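Local coordinates for protein oxidoreductase (Methanosarcina mazei, PDB 3KA7) that binds flavin-adenine dinucleotide and probably catalyses a redox reaction, as a member of the flavin-containing amine oxidoreductase family, at residues Lys2-Gly7 against Glu27-Leu32; Pro33-Arg38 against Ile213-Glu218. All coordinates share one frame; numbering follows the deposited sequence.

Contact 1 of 2, residues Lys2-Gly7 against Glu27-Leu32; sequences KTVVIG and EVFERL. With FAD (flavin-adenine dinucleotide), chain B.
The Phe29 ring meets Val4 with its edge: Val4 CG1 lies near the ring plane, 4.2 Å from Phe29 CE2, and Val5 O also lies at the ring edge. The rings of His214 and His239 both meet Phe29 at an inclination, and strands 219-225 and 228-234 add Val219, Ile232 and Ala234. The second flat group, the Glu30 carboxylate, directs both its oxygens at the ribose of FAD. Its OE1 accepts a hydrogen bond from the ribose hydroxyl O3B of FAD at 2.7 Å, and its OE2 accepts one from O2B at a very short 2.5 Å. CG stands anti to the backbone N (chi1 163°) and the chain bends at chi2, which carries CD back toward the Gly7 side, with OE1 near Gly7 C. Leu32 N reaches Glu30 OE2 on its anti side at 2.9 Å, 21° out of the carboxylate plane, while Ala8 N binds OE1, so both oxygens are gripped twice.

These are the two parallel strands of a Rossmann-type beta-alpha-beta unit, joined by the crossover helix 10-21. Their axes lie 22° apart, and Glu27 N, Val5 N, Phe29 N and Gly7 N give the ladder of backbone bonds. Phe29 N meets Val5 O at 2.9 Å, and Gly7 N meets Phe29 O at 2.8 Å. On the sheet face that carries Val5 and Val28, Val28 CG2 touches Val5 CB at 4.1 Å. Gly7, which fits the first position of a GxGxxG pattern, brings its CA within 3.3 Å of FAD O4B; a side chain there would collide with that ribose oxygen. Glu27 OE1 is hydrogen-bonded to His214 NE2.

Contact 2 of 2, residues Pro33-Arg38 against Ile213-Glu218; sequences PITGGR and IHTGQE. With FAD (flavin-adenine dinucleotide), chain B.
Thr35 turns its methyl group onto Ile213 and Thr215, and its side chain crosses each of theirs at about a right angle. Thr35 CG2 lies 3.7 Å from Ile213 CG2 and 4.0 Å from Thr215 CG2, so one methyl touches a methyl of both residues. Its torsion sets this up: CG2 is anti to the carbonyl carbon, while OG1 sits between the backbone N and that carbon (chi1 56°) and hydrogen-bonds to Glu203 of helix 195-208. Thr215 has the same arrangement about its first torsion. Its CB and OG1 both lie 3.6 Å from Pro33 O, a van der Waals approach. The interface of 175 Å² is therefore a small one made by van der Waals contact, mostly near the surface.

Beyond Thr35 the 33-38 loop leaves the strand and meets the cofactor. Gly37 CA comes 3.2 Å from FAD O3B, and a side chain at Gly37 would clash with O2A. Arg38 N then donates to FAD O2A at 2.7 Å in a straight bond (180°). The Arg38 guanidinium lies with FAD C5' over one face and FAD O1A at its edge, in plane; NH2 binds O1A at 2.7 Å, with a weak bond from NE. NH1 forms a salt bridge with Asp399, while NH2 lies near the like-charged Arg378, a closeness the diphosphate probably eases. Backbone and side chain of one arginine thus hold both non-bridging oxygens, O1A and O2A, of the adenosine-side phosphate, an arrangement consistent with the GG motif that follows the first beta-alpha-beta unit in flavoproteins of the amine oxidase family.

From the N terminus, strand 2-6 leads through helix 10-21 into strand 25-29, where contact 1 closes a short loop of 19 residues. The chain continues at once into 33-38, the first half of contact 2, whose partner 213-218 arrives only after a further 174 residues. The two closures are thus in series and neither encloses the other. In space they are adjacent, with centres 8 Å apart: strand 25-29 lies between 2-6 and 212-214 in the parallel sheet, and a probable hydrogen bond from His214 N to Val28 O, 2.8 Å long, joins them. Both touch FAD, contact 1 at the ribose and adenine, contact 2 at the phosphate through 33-38 and the adenine through 213-218.

Contact 1 of 2, residues Lys2-Gly7 against Glu27-Leu32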
loop_
_atom_site.group_PDB
_atom_site.type_symbol
_atom_site.label_atom_id
_atom_site.label_comp_id
_atom_site.label_asym_id
_atom_site.label_seq_id
_atom_site.Cartn_x
_atom_site.Cartn_y
_atom_site.Cartn_z
ATOM N N LYS A 2 -3.957 16.267 25.484
ATOM C CA LYS A 2 -4.994 15.284 25.281
ATOM C C LYS A 2 -5.171 15.163 23.771
ATOM O O LYS A 2 -5.425 16.159 23.085
ATOM C CB LYS A 2 -6.291 15.727 25.949
ATOM C CG LYS A 2 -7.334 14.635 26.035
ATOM C CD LYS A 2 -8.633 15.124 26.679
ATOM C CE LYS A 2 -8.442 15.411 28.165
ATOM N NZ LYS A 2 -9.650 16.061 28.774
ATOM N N THR A 3 -4.989 13.957 23.252
ATOM C CA THR A 3 -5.056 13.741 21.807
ATOM C C THR A 3 -6.037 12.614 21.478
ATOM O O THR A 3 -6.235 11.684 22.263
ATOM C CB THR A 3 -3.673 13.393 21.206
ATOM O OG1 THR A 3 -3.352 12.036 21.513
ATOM C CG2 THR A 3 -2.571 14.302 21.752
ATOM N N VAL A 4 -6.680 12.722 20.324
ATOM C CA VAL A 4 -7.580 11.680 19.879
ATOM C C VAL A 4 -7.215 11.315 18.448
ATOM O O VAL A 4 -6.815 12.184 17.658
ATOM C CB VAL A 4 -9.064 12.109 19.965
ATOM C CG1 VAL A 4 -9.452 12.388 21.438
ATOM C CG2 VAL A 4 -9.316 13.320 19.103
ATOM N N VAL A 5 -7.336 10.032 18.142
ATOM C CA VAL A 5 -7.067 9.526 16.805
ATOM C C VAL A 5 -8.365 8.959 16.275
ATOM O O VAL A 5 -9.030 8.161 16.950
ATOM C CB VAL A 5 -6.002 8.416 16.841
ATOM C CG1 VAL A 5 -5.767 7.860 15.438
ATOM C CG2 VAL A 5 -4.697 8.963 17.422
ATOM N N ILE A 6 -8.740 9.374 15.067
ATOM C CA ILE A 6 -9.966 8.874 14.448
ATOM C C ILE A 6 -9.592 7.747 13.491
ATOM O O ILE A 6 -8.977 8.002 12.469
ATOM C CB ILE A 6 -10.693 9.990 13.671
ATOM C CG1 ILE A 6 -10.930 11.212 14.579
ATOM C CG2 ILE A 6 -12.012 9.461 13.107
ATOM C CD1 ILE A 6 -11.433 12.437 13.842
ATOM N N GLY A 7 -9.940 6.509 13.841
ATOM C CA GLY A 7 -9.667 5.344 12.995
ATOM C C GLY A 7 -8.409 4.619 13.438
ATOM O O GLY A 7 -7.355 5.252 13.625
ATOM N N GLU A 27 -6.509 8.597 22.977
ATOM C CA GLU A 27 -7.615 7.660 22.802
ATOM C C GLU A 27 -7.884 7.508 21.314
ATOM O O GLU A 27 -7.966 8.512 20.601
ATOM C CB GLU A 27 -8.871 8.162 23.500
ATOM C CG GLU A 27 -8.684 8.335 24.994
ATOM C CD GLU A 27 -9.988 8.574 25.704
ATOM O OE1 GLU A 27 -10.943 7.800 25.465
ATOM O OE2 GLU A 27 -10.054 9.533 26.500
ATOM N N VAL A 28 -8.001 6.260 20.870
ATOM C CA VAL A 28 -8.268 5.947 19.462
ATOM C C VAL A 28 -9.697 5.466 19.332
ATOM O O VAL A 28 -10.115 4.618 20.100
ATOM C CB VAL A 28 -7.356 4.817 18.971
ATOM C CG1 VAL A 28 -7.521 4.615 17.461
ATOM C CG2 VAL A 28 -5.886 5.135 19.327
ATOM N N PHE A 29 -10.438 5.995 18.356
ATOM C CA PHE A 29 -11.811 5.564 18.125
ATOM C C PHE A 29 -11.936 4.886 16.764
ATOM O O PHE A 29 -11.679 5.503 15.735
ATOM C CB PHE A 29 -12.767 6.752 18.233
ATOM C CG PHE A 29 -12.763 7.398 19.598
ATOM C CD1 PHE A 29 -13.744 7.092 20.528
ATOM C CD2 PHE A 29 -11.762 8.281 19.950
ATOM C CE1 PHE A 29 -13.732 7.678 21.793
ATOM C CE2 PHE A 29 -11.744 8.875 21.218
ATOM C CZ PHE A 29 -12.729 8.563 22.132
ATOM N N GLU A 30 -12.305 3.612 16.780
ATOM C CA GLU A 30 -12.437 2.817 15.558
ATOM C C GLU A 30 -13.878 2.322 15.400
ATOM O O GLU A 30 -14.469 1.766 16.344
ATOM C CB GLU A 30 -11.479 1.620 15.602
ATOM C CG GLU A 30 -11.809 0.515 14.599
ATOM C CD GLU A 30 -11.687 0.999 13.164
ATOM O OE1 GLU A 30 -10.718 1.735 12.888
ATOM O OE2 GLU A 30 -12.563 0.671 12.332
ATOM N N ARG A 31 -14.429 2.506 14.202
ATOM C CA ARG A 31 -15.824 2.181 13.931
ATOM C C ARG A 31 -16.114 0.680 13.850
ATOM O O ARG A 31 -17.203 0.242 14.227
ATOM C CB ARG A 31 -16.277 2.871 12.639
ATOM C CG ARG A 31 -17.772 2.969 12.454
ATOM C CD ARG A 31 -18.084 3.544 11.076
ATOM N NE ARG A 31 -17.578 2.643 10.066
ATOM C CZ ARG A 31 -18.334 1.785 9.393
ATOM N NH1 ARG A 31 -19.648 1.744 9.587
ATOM N NH2 ARG A 31 -17.771 0.982 8.510
ATOM N N LEU A 32 -15.157 -0.101 13.352
ATOM C CA LEU A 32 -15.332 -1.544 13.192
ATOM C C LEU A 32 -15.093 -2.291 14.508
ATOM O O LEU A 32 -14.608 -1.697 15.474
ATOM C CB LEU A 32 -14.388 -2.079 12.112
ATOM C CG LEU A 32 -14.637 -1.572 10.688
ATOM C CD1 LEU A 32 -13.548 -2.054 9.736
ATOM C CD2 LEU A 32 -16.008 -2.015 10.209
HETATM P PA FAD B . -7.080 2.572 6.874
HETATM O O1A FAD B . -7.809 3.300 5.775
HETATM O O2A FAD B . -6.703 1.136 6.597
HETATM O O5B FAD B . -7.962 2.625 8.214
HETATM C C5B FAD B . -8.916 3.665 8.393
HETATM C C4B FAD B . -9.719 3.233 9.624
HETATM O O4B FAD B . -10.658 4.220 9.999
HETATM C C3B FAD B . -10.497 1.945 9.342
HETATM O O3B FAD B . -10.179 0.954 10.308
HETATM C C2B FAD B . -11.962 2.376 9.440
HETATM O O2B FAD B . -12.809 1.359 9.942
HETATM C C1B FAD B . -11.883 3.589 10.360
HETATM N N9A FAD B . -12.954 4.578 10.182
HETATM C C8A FAD B . -13.509 5.071 9.018
HETATM N N7A FAD B . -14.427 6.022 9.357
HETATM C C5A FAD B . -14.444 6.121 10.715
HETATM C C6A FAD B . -15.189 6.894 11.593
HETATM N N6A FAD B . -16.004 7.836 11.128
HETATM N N1A FAD B . -14.974 6.763 12.950
HETATM C C2A FAD B . -14.045 5.870 13.444
HETATM N N3A FAD B . -13.309 5.097 12.570
HETATM C C4A FAD B . -13.523 5.229 11.235
HETATM N N1 FAD B . 0.372 -1.917 1.468
HETATM C C2 FAD B . 1.641 -2.438 1.656
HETATM O O2 FAD B . 2.501 -1.767 2.243
HETATM N N3 FAD B . 1.939 -3.697 1.158
HETATM C C4 FAD B . 0.985 -4.434 0.477
HETATM O O4 FAD B . 1.242 -5.553 0.033
HETATM C C4X FAD B . -0.285 -3.911 0.283
HETATM N N5 FAD B . -1.240 -4.637 -0.416
HETATM C C5X FAD B . -2.507 -4.105 -0.588
HETATM C C6 FAD B . -3.483 -4.828 -1.273
HETATM C C7 FAD B . -4.762 -4.308 -1.430
HETATM C C7M FAD B . -5.796 -5.111 -2.179
HETATM C C8 FAD B . -5.053 -3.057 -0.902
HETATM C C8M FAD B . -6.420 -2.455 -1.056
HETATM C C9 FAD B . -4.079 -2.326 -0.226
HETATM C C9A FAD B . -2.802 -2.853 -0.061
HETATM N N10 FAD B . -1.830 -2.127 0.613
HETATM C C10 FAD B . -0.580 -2.652 0.792
HETATM C "C1'" FAD B . -2.093 -0.742 1.105
HETATM C "C2'" FAD B . -2.401 -0.800 2.606
HETATM O "O2'" FAD B . -3.326 -1.854 2.860
HETATM C "C3'" FAD B . -2.980 0.542 3.046
HETATM O "O3'" FAD B . -2.182 1.592 2.514
HETATM C "C4'" FAD B . -3.074 0.753 4.555
HETATM O "O4'" FAD B . -3.664 -0.350 5.213
HETATM C "C5'" FAD B . -3.967 1.970 4.771
HETATM O "O5'" FAD B . -3.823 2.361 6.114
HETATM P P FAD B . -4.420 3.746 6.611
HETATM O O1P FAD B . -3.498 4.323 7.657
HETATM O O2P FAD B . -4.743 4.677 5.460
HETATM O O3P FAD B . -5.793 3.402 7.375
#

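Contact 2 of 2, residues Pro33-Arg38 against Ile213-Glu218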
loop_
_atom_site.group_PDB
_atom_site.type_symbol
_atom_site.label_atom_id
_atom_site.label_comp_id
_atom_site.label_asym_id
_atom_site.label_seq_id
_atom_site.Cartn_x
_atom_site.Cartn_y
_atom_site.Cartn_z
ATOM N N PRO A 33 -15.443 -3.588 14.552
ATOM C CA PRO A 33 -15.209 -4.394 15.754
ATOM C C PRO A 33 -13.741 -4.683 16.029
ATOM O O PRO A 33 -13.386 -5.065 17.148
ATOM C CB PRO A 33 -15.940 -5.713 15.455
ATOM C CG PRO A 33 -16.902 -5.390 14.364
ATOM C CD PRO A 33 -16.257 -4.306 13.557
ATOM N N ILE A 34 -12.891 -4.509 15.022
ATOM C CA ILE A 34 -11.468 -4.758 15.188
ATOM C C ILE A 34 -10.655 -3.593 14.640
ATOM O O ILE A 34 -11.155 -2.771 13.873
ATOM C CB ILE A 34 -11.015 -6.035 14.471
ATOM C CG1 ILE A 34 -11.113 -5.851 12.955
ATOM C CG2 ILE A 34 -11.813 -7.255 14.976
ATOM C CD1 ILE A 34 -10.491 -7.000 12.171
ATOM N N THR A 35 -9.396 -3.542 15.045
ATOM C CA THR A 35 -8.477 -2.498 14.616
ATOM C C THR A 35 -7.707 -2.990 13.387
ATOM O O THR A 35 -7.690 -4.192 13.073
ATOM C CB THR A 35 -7.435 -2.218 15.704
ATOM O OG1 THR A 35 -6.775 -3.449 16.021
ATOM C CG2 THR A 35 -8.103 -1.647 16.979
ATOM N N GLY A 36 -7.056 -2.066 12.692
ATOM C CA GLY A 36 -6.120 -2.462 11.648
ATOM C C GLY A 36 -6.507 -1.939 10.278
ATOM O O GLY A 36 -5.655 -1.850 9.387
ATOM N N GLY A 37 -7.779 -1.589 10.105
ATOM C CA GLY A 37 -8.235 -1.077 8.814
ATOM C C GLY A 37 -7.869 -2.051 7.701
ATOM O O GLY A 37 -8.133 -3.250 7.806
ATOM N N ARG A 38 -7.260 -1.534 6.637
ATOM C CA ARG A 38 -6.887 -2.366 5.491
ATOM C C ARG A 38 -5.537 -3.070 5.667
ATOM O O ARG A 38 -4.944 -3.533 4.694
ATOM C CB ARG A 38 -6.922 -1.536 4.202
ATOM C CG ARG A 38 -8.354 -1.148 3.791
ATOM C CD ARG A 38 -8.372 -0.102 2.656
ATOM N NE ARG A 38 -8.005 1.207 3.189
ATOM C CZ ARG A 38 -7.161 2.042 2.607
ATOM N NH1 ARG A 38 -6.578 1.717 1.456
ATOM N NH2 ARG A 38 -6.871 3.191 3.196
ATOM N N ILE A 213 -7.739 2.285 23.276
ATOM C CA ILE A 213 -8.377 2.056 21.971
ATOM C C ILE A 213 -9.820 1.580 22.092
ATOM O O ILE A 213 -10.102 0.612 22.790
ATOM C CB ILE A 213 -7.625 1.008 21.173
ATOM C CG1 ILE A 213 -6.175 1.447 20.957
ATOM C CG2 ILE A 213 -8.341 0.731 19.843
ATOM C CD1 ILE A 213 -5.365 0.454 20.140
ATOM N N HIS A 214 -10.723 2.255 21.387
ATOM C CA HIS A 214 -12.150 1.984 21.479
ATOM C C HIS A 214 -12.687 1.514 20.144
ATOM O O HIS A 214 -12.771 2.310 19.211
ATOM C CB HIS A 214 -12.909 3.261 21.859
ATOM C CG HIS A 214 -12.410 3.919 23.106
ATOM N ND1 HIS A 214 -12.495 3.321 24.346
ATOM C CD2 HIS A 214 -11.838 5.128 23.308
ATOM C CE1 HIS A 214 -11.974 4.126 25.254
ATOM N NE2 HIS A 214 -11.569 5.228 24.651
ATOM N N THR A 215 -13.098 0.251 20.068
ATOM C CA THR A 215 -13.703 -0.284 18.851
ATOM C C THR A 215 -15.228 -0.137 18.892
ATOM O O THR A 215 -15.811 0.126 19.953
ATOM C CB THR A 215 -13.312 -1.754 18.623
ATOM O OG1 THR A 215 -13.709 -2.544 19.754
ATOM C CG2 THR A 215 -11.806 -1.885 18.432
ATOM N N GLY A 216 -15.873 -0.274 17.741
ATOM C CA GLY A 216 -17.323 -0.149 17.676
ATOM C C GLY A 216 -17.779 1.258 17.999
ATOM O O GLY A 216 -18.898 1.470 18.478
ATOM N N GLN A 217 -16.922 2.237 17.727
ATOM C CA GLN A 217 -17.278 3.626 17.956
ATOM C C GLN A 217 -17.029 4.479 16.724
ATOM O O GLN A 217 -15.888 4.691 16.317
ATOM C CB GLN A 217 -16.512 4.200 19.149
ATOM C CG GLN A 217 -16.836 3.527 20.469
ATOM C CD GLN A 217 -16.664 4.466 21.634
ATOM O OE1 GLN A 217 -16.723 5.682 21.476
ATOM N NE2 GLN A 217 -16.446 3.909 22.817
ATOM N N GLU A 218 -18.102 4.995 16.147
ATOM C CA GLU A 218 -17.973 5.839 14.975
ATOM C C GLU A 218 -17.888 7.315 15.332
ATOM O O GLU A 218 -18.747 7.854 16.048
ATOM C CB GLU A 218 -19.134 5.604 14.017
ATOM C CG GLU A 218 -19.070 6.480 12.769
ATOM C CD GLU A 218 -20.080 6.062 11.716
ATOM O OE1 GLU A 218 -21.300 6.215 11.943
ATOM O OE2 GLU A 218 -19.648 5.568 10.656
HETATM P PA FAD B . -7.080 2.572 6.874
HETATM O O1A FAD B . -7.809 3.300 5.775
HETATM O O2A FAD B . -6.703 1.136 6.597
HETATM O O5B FAD B . -7.962 2.625 8.214
HETATM C C5B FAD B . -8.916 3.665 8.393
HETATM C C4B FAD B . -9.719 3.233 9.624
HETATM O O4B FAD B . -10.658 4.220 9.999
HETATM C C3B FAD B . -10.497 1.945 9.342
HETATM O O3B FAD B . -10.179 0.954 10.308
HETATM C C2B FAD B . -11.962 2.376 9.440
HETATM O O2B FAD B . -12.809 1.359 9.942
HETATM C C1B FAD B . -11.883 3.589 10.360
HETATM N N9A FAD B . -12.954 4.578 10.182
HETATM C C8A FAD B . -13.509 5.071 9.018
HETATM N N7A FAD B . -14.427 6.022 9.357
HETATM C C5A FAD B . -14.444 6.121 10.715
HETATM C C6A FAD B . -15.189 6.894 11.593
HETATM N N6A FAD B . -16.004 7.836 11.128
HETATM N N1A FAD B . -14.974 6.763 12.950
HETATM C C2A FAD B . -14.045 5.870 13.444
HETATM N N3A FAD B . -13.309 5.097 12.570
HETATM C C4A FAD B . -13.523 5.229 11.235
HETATM N N1 FAD B . 0.372 -1.917 1.468
HETATM C C2 FAD B . 1.641 -2.438 1.656
HETATM O O2 FAD B . 2.501 -1.767 2.243
HETATM N N3 FAD B . 1.939 -3.697 1.158
HETATM C C4 FAD B . 0.985 -4.434 0.477
HETATM O O4 FAD B . 1.242 -5.553 0.033
HETATM C C4X FAD B . -0.285 -3.911 0.283
HETATM N N5 FAD B . -1.240 -4.637 -0.416
HETATM C C5X FAD B . -2.507 -4.105 -0.588
HETATM C C6 FAD B . -3.483 -4.828 -1.273
HETATM C C7 FAD B . -4.762 -4.308 -1.430
HETATM C C7M FAD B . -5.796 -5.111 -2.179
HETATM C C8 FAD B . -5.053 -3.057 -0.902
HETATM C C8M FAD B . -6.420 -2.455 -1.056
HETATM C C9 FAD B . -4.079 -2.326 -0.226
HETATM C C9A FAD B . -2.802 -2.853 -0.061
HETATM N N10 FAD B . -1.830 -2.127 0.613
HETATM C C10 FAD B . -0.580 -2.652 0.792
HETATM C "C1'" FAD B . -2.093 -0.742 1.105
HETATM C "C2'" FAD B . -2.401 -0.800 2.606
HETATM O "O2'" FAD B . -3.326 -1.854 2.860
HETATM C "C3'" FAD B . -2.980 0.542 3.046
HETATM O "O3'" FAD B . -2.182 1.592 2.514
HETATM C "C4'" FAD B . -3.074 0.753 4.555
HETATM O "O4'" FAD B . -3.664 -0.350 5.213
HETATM C "C5'" FAD B . -3.967 1.970 4.771
HETATM O "O5'" FAD B . -3.823 2.361 6.114
HETATM P P FAD B . -4.420 3.746 6.611
HETATM O O1P FAD B . -3.498 4.323 7.657
HETATM O O2P FAD B . -4.743 4.677 5.460
HETATM O O3P FAD B . -5.793 3.402 7.375
#